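Local coordinates for protein (thiaminase I) (Bacillus subtilis, PDB 3THI) that degrades thiamin as a transferase, cleaving the vitamin at its methylene bridge and passing the pyrimidine part to a nucleophilic base, at residues A[61-66]-A[345-350]; A[160-165]-A[176-181]. All blocks are in the same frame, centred on the assembly; numbering follows the deposited sequence.

Contact 1 (A[61-66]-A[345-350]); sequences SHFVDA and EVRTWL
Arg347 reaches out from helix 346-353 and brings its guanidinium group up to two rings of helix 60-65, the imidazole of His62 and the phenyl of Phe63. Its chain is extended from CG to NE, with CG anti to the carbonyl carbon (chi1 -64°), which carries the charged end across the gap between helices whose local axes come no closer than 11.6 Å. NE of Arg347 lies 3.7 Å from CE1 of His62, the ring and guanidinium planes standing almost perpendicular at 84°, so the two groups meet without stacking. Farther out, NH2 of Arg347 comes to the edge of the Phe63 ring, near its plane, 3.6 Å from CE1 of Phe63; here the planes are 54° apart. Nearer the backbone of helix 346-353, CB of His62 lies 4.2 Å from CG1 of Val346; a branched valine suits this buried place.

No hydrogen bond joins the two segments, whose short helical stretches run nearer antiparallel than parallel. They belong to distant parts of a chain whose family is grouped with the periplasmic binding proteins. The polar end of Arg347 is held by the loop beside them: NH2 makes a salt bridge to Asp45, which the side chains of His62 and Phe63 also touch, and a hydrogen bond to the carbonyl of Ser41. An alanine at this position would probably leave Asp45 without this charged mate and the Ser41 carbonyl without this donor, and open a gap beside the two rings.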
loop_
_atom_site.group_PDB
_atom_site.type_symbol
_atom_site.label_atom_id
_atom_site.label_comp_id
_atom_site.label_asym_id
_atom_site.label_seq_id
_atom_site.Cartn_x
_atom_site.Cartn_y
_atom_site.Cartn_z
ATOM N N SER A 61 9.100 -2.867 12.354
ATOM C CA SER A 61 10.326 -3.243 13.066
ATOM C C SER A 61 10.793 -2.170 14.047
ATOM O O SER A 61 11.144 -2.472 15.188
ATOM C CB SER A 61 11.430 -3.583 12.070
ATOM O OG SER A 61 11.043 -4.687 11.270
ATOM N N HIS A 62 10.757 -0.919 13.604
ATOM C CA HIS A 62 11.128 0.212 14.441
ATOM C C HIS A 62 10.186 0.326 15.652
ATOM O O HIS A 62 10.640 0.414 16.789
ATOM C CB HIS A 62 11.073 1.507 13.622
ATOM C CG HIS A 62 11.206 2.747 14.452
ATOM N ND1 HIS A 62 10.350 3.820 14.330
ATOM C CD2 HIS A 62 12.061 3.060 15.453
ATOM C CE1 HIS A 62 10.668 4.736 15.227
ATOM N NE2 HIS A 62 11.702 4.298 15.920
ATOM N N PHE A 63 8.879 0.348 15.406
ATOM C CA PHE A 63 7.899 0.459 16.491
ATOM C C PHE A 63 8.032 -0.671 17.499
ATOM O O PHE A 63 7.931 -0.454 18.704
ATOM C CB PHE A 63 6.464 0.489 15.951
ATOM C CG PHE A 63 6.130 1.725 15.158
ATOM C CD1 PHE A 63 6.854 2.904 15.328
ATOM C CD2 PHE A 63 5.076 1.713 14.241
ATOM C CE1 PHE A 63 6.533 4.049 14.593
ATOM C CE2 PHE A 63 4.752 2.853 13.504
ATOM C CZ PHE A 63 5.479 4.024 13.681
ATOM N N VAL A 64 8.258 -1.883 17.003
ATOM C CA VAL A 64 8.408 -3.040 17.874
ATOM C C VAL A 64 9.662 -2.959 18.742
ATOM O O VAL A 64 9.584 -3.055 19.969
ATOM C CB VAL A 64 8.440 -4.350 17.069
ATOM C CG1 VAL A 64 8.851 -5.513 17.972
ATOM C CG2 VAL A 64 7.078 -4.612 16.452
ATOM N N ASP A 65 10.813 -2.769 18.102
ATOM C CA ASP A 65 12.078 -2.698 18.827
ATOM C C ASP A 65 12.140 -1.530 19.799
ATOM O O ASP A 65 12.888 -1.579 20.775
ATOM C CB ASP A 65 13.261 -2.635 17.856
ATOM C CG ASP A 65 13.420 -3.897 17.025
ATOM O OD1 ASP A 65 12.693 -4.896 17.239
ATOM O OD2 ASP A 65 14.301 -3.890 16.148
ATOM N N ALA A 66 11.363 -0.481 19.536
ATOM C CA ALA A 66 11.334 0.681 20.417
ATOM C C ALA A 66 10.402 0.480 21.615
ATOM O O ALA A 66 10.333 1.336 22.502
ATOM C CB ALA A 66 10.943 1.927 19.643
ATOM N N GLU A 345 15.977 0.896 11.839
ATOM C CA GLU A 345 16.628 2.171 11.551
ATOM C C GLU A 345 16.084 2.848 10.306
ATOM O O GLU A 345 16.702 3.768 9.773
ATOM C CB GLU A 345 18.144 1.976 11.433
ATOM C CG GLU A 345 18.776 1.324 12.667
ATOM C CD GLU A 345 18.399 2.026 13.971
ATOM O OE1 GLU A 345 18.415 3.279 14.012
ATOM O OE2 GLU A 345 18.084 1.316 14.956
ATOM N N VAL A 346 14.891 2.428 9.894
ATOM C CA VAL A 346 14.241 2.964 8.698
ATOM C C VAL A 346 14.224 4.492 8.600
ATOM O O VAL A 346 14.630 5.044 7.582
ATOM C CB VAL A 346 12.804 2.370 8.492
ATOM C CG1 VAL A 346 11.914 2.615 9.699
ATOM C CG2 VAL A 346 12.179 2.915 7.214
ATOM N N ARG A 347 13.821 5.179 9.668
ATOM C CA ARG A 347 13.763 6.644 9.637
ATOM C C ARG A 347 15.097 7.306 9.292
ATOM O O ARG A 347 15.135 8.204 8.458
ATOM C CB ARG A 347 13.191 7.214 10.935
ATOM C CG ARG A 347 11.747 6.811 11.194
ATOM C CD ARG A 347 11.073 7.764 12.174
ATOM N NE ARG A 347 9.785 7.280 12.668
ATOM C CZ ARG A 347 8.669 7.202 11.945
ATOM N NH1 ARG A 347 8.646 7.560 10.666
ATOM N NH2 ARG A 347 7.545 6.810 12.525
ATOM N N THR A 348 16.191 6.830 9.882
ATOM C CA THR A 348 17.504 7.398 9.600
ATOM C C THR A 348 17.909 7.074 8.162
ATOM O O THR A 348 18.352 7.954 7.425
ATOM C CB THR A 348 18.597 6.881 10.594
ATOM O OG1 THR A 348 18.261 7.286 11.927
ATOM C CG2 THR A 348 19.983 7.460 10.241
ATOM N N TRP A 349 17.730 5.817 7.769
ATOM C CA TRP A 349 18.073 5.373 6.428
ATOM C C TRP A 349 17.302 6.158 5.369
ATOM O O TRP A 349 17.810 6.407 4.275
ATOM C CB TRP A 349 17.788 3.876 6.267
ATOM C CG TRP A 349 18.401 3.287 5.023
ATOM C CD1 TRP A 349 19.621 2.680 4.925
ATOM C CD2 TRP A 349 17.833 3.261 3.701
ATOM N NE1 TRP A 349 19.852 2.279 3.629
ATOM C CE2 TRP A 349 18.774 2.622 2.856
ATOM C CE3 TRP A 349 16.628 3.720 3.144
ATOM C CZ2 TRP A 349 18.543 2.427 1.484
ATOM C CZ3 TRP A 349 16.404 3.526 1.770
ATOM C CH2 TRP A 349 17.360 2.887 0.965
ATOM N N LEU A 350 16.066 6.530 5.690
ATOM C CA LEU A 350 15.228 7.292 4.774
ATOM C C LEU A 350 15.769 8.711 4.605
ATOM O O LEU A 350 15.762 9.261 3.495
ATOM C CB LEU A 350 13.788 7.321 5.296
ATOM C CG LEU A 350 12.693 6.556 4.549
ATOM C CD1 LEU A 350 13.241 5.427 3.721
ATOM C CD2 LEU A 350 11.677 6.062 5.553
#

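Contact 2 (A[160-165]-A[176-181])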
loop_
_atom_site.group_PDB
_atom_site.type_symbol
_atom_site.label_atom_id
_atom_site.label_comp_id
_atom_site.label_asym_id
_atom_site.label_seq_id
_atom_site.Cartn_x
_atom_site.Cartn_y
_atom_site.Cartn_z
ATOM N N MET A 160 10.673 2.239 -3.426
ATOM C CA MET A 160 10.741 1.544 -4.702
ATOM C C MET A 160 12.130 0.941 -4.868
ATOM O O MET A 160 12.277 -0.194 -5.327
ATOM C CB MET A 160 10.419 2.498 -5.836
ATOM C CG MET A 160 8.978 2.936 -5.831
ATOM S SD MET A 160 8.639 4.121 -7.118
ATOM C CE MET A 160 8.578 3.057 -8.556
ATOM N N TYR A 161 13.139 1.687 -4.424
ATOM C CA TYR A 161 14.525 1.237 -4.480
ATOM C C TYR A 161 14.700 -0.092 -3.717
ATOM O O TYR A 161 15.235 -1.074 -4.247
ATOM C CB TYR A 161 15.456 2.310 -3.878
ATOM C CG TYR A 161 16.908 1.885 -3.838
ATOM C CD1 TYR A 161 17.729 2.049 -4.955
ATOM C CD2 TYR A 161 17.443 1.246 -2.715
ATOM C CE1 TYR A 161 19.043 1.582 -4.965
ATOM C CE2 TYR A 161 18.765 0.771 -2.717
ATOM C CZ TYR A 161 19.551 0.945 -3.849
ATOM O OH TYR A 161 20.841 0.484 -3.875
ATOM N N LEU A 162 14.238 -0.107 -2.470
ATOM C CA LEU A 162 14.355 -1.275 -1.601
ATOM C C LEU A 162 13.564 -2.479 -2.075
ATOM O O LEU A 162 13.989 -3.614 -1.890
ATOM C CB LEU A 162 13.983 -0.890 -0.172
ATOM C CG LEU A 162 14.988 0.095 0.426
ATOM C CD1 LEU A 162 14.532 0.589 1.778
ATOM C CD2 LEU A 162 16.311 -0.592 0.548
ATOM N N GLU A 163 12.409 -2.231 -2.680
ATOM C CA GLU A 163 11.598 -3.318 -3.205
ATOM C C GLU A 163 12.305 -3.904 -4.422
ATOM O O GLU A 163 12.430 -5.126 -4.552
ATOM C CB GLU A 163 10.211 -2.820 -3.612
ATOM C CG GLU A 163 9.343 -2.406 -2.447
ATOM C CD GLU A 163 7.885 -2.367 -2.810
ATOM O OE1 GLU A 163 7.556 -1.761 -3.843
ATOM O OE2 GLU A 163 7.065 -2.940 -2.063
ATOM N N ALA A 164 12.760 -3.020 -5.308
ATOM C CA ALA A 164 13.467 -3.433 -6.510
ATOM C C ALA A 164 14.701 -4.243 -6.145
ATOM O O ALA A 164 14.987 -5.256 -6.776
ATOM C CB ALA A 164 13.877 -2.203 -7.334
ATOM N N LEU A 165 15.410 -3.811 -5.105
ATOM C CA LEU A 165 16.626 -4.494 -4.671
ATOM C C LEU A 165 16.348 -5.944 -4.296
ATOM O O LEU A 165 17.174 -6.820 -4.546
ATOM C CB LEU A 165 17.277 -3.754 -3.501
ATOM C CG LEU A 165 18.689 -4.201 -3.125
ATOM C CD1 LEU A 165 19.609 -4.013 -4.307
ATOM C CD2 LEU A 165 19.199 -3.413 -1.925
ATOM N N ASP A 176 16.347 -6.087 8.240
ATOM C CA ASP A 176 16.681 -5.820 9.647
ATOM C C ASP A 176 17.888 -4.915 9.588
ATOM O O ASP A 176 18.020 -3.952 10.348
ATOM C CB ASP A 176 17.038 -7.111 10.396
ATOM C CG ASP A 176 15.811 -7.851 10.908
ATOM O OD1 ASP A 176 14.758 -7.196 11.087
ATOM O OD2 ASP A 176 15.895 -9.081 11.130
ATOM N N LEU A 177 18.754 -5.242 8.638
ATOM C CA LEU A 177 19.936 -4.460 8.360
ATOM C C LEU A 177 19.607 -3.824 7.009
ATOM O O LEU A 177 19.287 -4.526 6.047
ATOM C CB LEU A 177 21.157 -5.369 8.230
ATOM C CG LEU A 177 22.496 -4.645 8.141
ATOM C CD1 LEU A 177 22.746 -3.887 9.445
ATOM C CD2 LEU A 177 23.609 -5.661 7.878
ATOM N N LEU A 178 19.549 -2.499 6.970
ATOM C CA LEU A 178 19.269 -1.802 5.720
ATOM C C LEU A 178 20.550 -1.707 4.881
ATOM O O LEU A 178 21.648 -1.596 5.423
ATOM C CB LEU A 178 18.650 -0.437 6.010
ATOM C CG LEU A 178 17.201 -0.625 6.479
ATOM C CD1 LEU A 178 16.788 0.495 7.410
ATOM C CD2 LEU A 178 16.265 -0.733 5.270
ATOM N N PRO A 179 20.420 -1.749 3.542
ATOM C CA PRO A 179 21.572 -1.687 2.635
ATOM C C PRO A 179 22.339 -0.371 2.573
ATOM O O PRO A 179 21.816 0.696 2.926
ATOM C CB PRO A 179 20.953 -2.039 1.281
ATOM C CG PRO A 179 19.634 -1.376 1.362
ATOM C CD PRO A 179 19.156 -1.677 2.782
ATOM N N PRO A 180 23.618 -0.442 2.169
ATOM C CA PRO A 180 24.441 0.764 2.071
ATOM C C PRO A 180 23.891 1.674 0.974
ATOM O O PRO A 180 23.276 1.200 0.009
ATOM C CB PRO A 180 25.812 0.208 1.691
ATOM C CG PRO A 180 25.805 -1.176 2.301
ATOM C CD PRO A 180 24.430 -1.651 1.927
ATOM N N LEU A 181 24.024 2.978 1.183
ATOM C CA LEU A 181 23.572 3.966 0.207
ATOM C C LEU A 181 24.743 4.310 -0.717
ATOM O O LEU A 181 24.657 5.226 -1.547
ATOM C CB LEU A 181 23.094 5.228 0.923
ATOM C CG LEU A 181 21.730 5.115 1.586
ATOM C CD1 LEU A 181 21.445 6.357 2.340
ATOM C CD2 LEU A 181 20.670 4.896 0.545
HETATM O O HOH W 1 21.572 -0.385 -1.570
#
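Pro179 is the bump of this contact: its ring pushes CG toward the helix, between the branched ends of Leu162 and Leu165, one turn apart on helix 154-169. The closest touch is CD2 of Leu162 to CG of Pro179, at 3.5 Å. From the next turn CD2 of Leu165 meets the same CG of Pro179 at 3.9 Å and lies equally near its CB, the two side chains sliding past each other in opposite directions. Leu165 reaches this place because its CG is anti to the backbone N (chi1 -169°), whereas Leu162 has its CG anti to the carbonyl carbon. The hollow is thus built from two differently turned leucines, and the compact, rigid ring of a proline fits it well.

The two methyls of Leu162 divide the work. While CD2 receives the proline, CD1 of Leu162 faces CD2 of Leu178 at 4.1 Å, and these two leucine side chains cross at about a right angle. Leucine suits position 162, since its forked end can touch two neighbours at once; Leu178 offers a single methyl in return.

At the edge of this apolar patch a water spans the segments. It lies in the plane of the Tyr161 ring, 2.6 Å from OH of Tyr161, and donates to the carbonyl O of Pro180 at 2.8 Å. Tyrosine suits this edge because its ring packs while its hydroxyl reaches the water. That hydroxyl is also bonded to the backbone N of Asn185.

The contact brings the loop after helix 154-169 back across the side of that helix. Val188 of helix 186-199 touches Tyr161 and Leu165, while Glu163 meets Leu260 and Tyr262 of strand 260-269.

In the fold
Contact 2 is nested along the chain within the long span that contact 1 closes: 160-165 and 176-181 are local neighbours, whereas 278 residues lie between 61-66 and 345-350. The two centres lie about 14 Å apart, on the same side of the chain's centre. Helix 346-353 connects them. Its first turn, through Val346 and Arg347, meets helix 60-65, while Trp349 packs on Leu162, Leu178 and Leu181, and NE1 of Trp349 makes a probable hydrogen bond to the carbonyl O of Pro179 at 2.6 Å. This helix near the C-terminus thus ties an early helix to the helix and loop of contact 2, both part of the Thiaminase-1 domain.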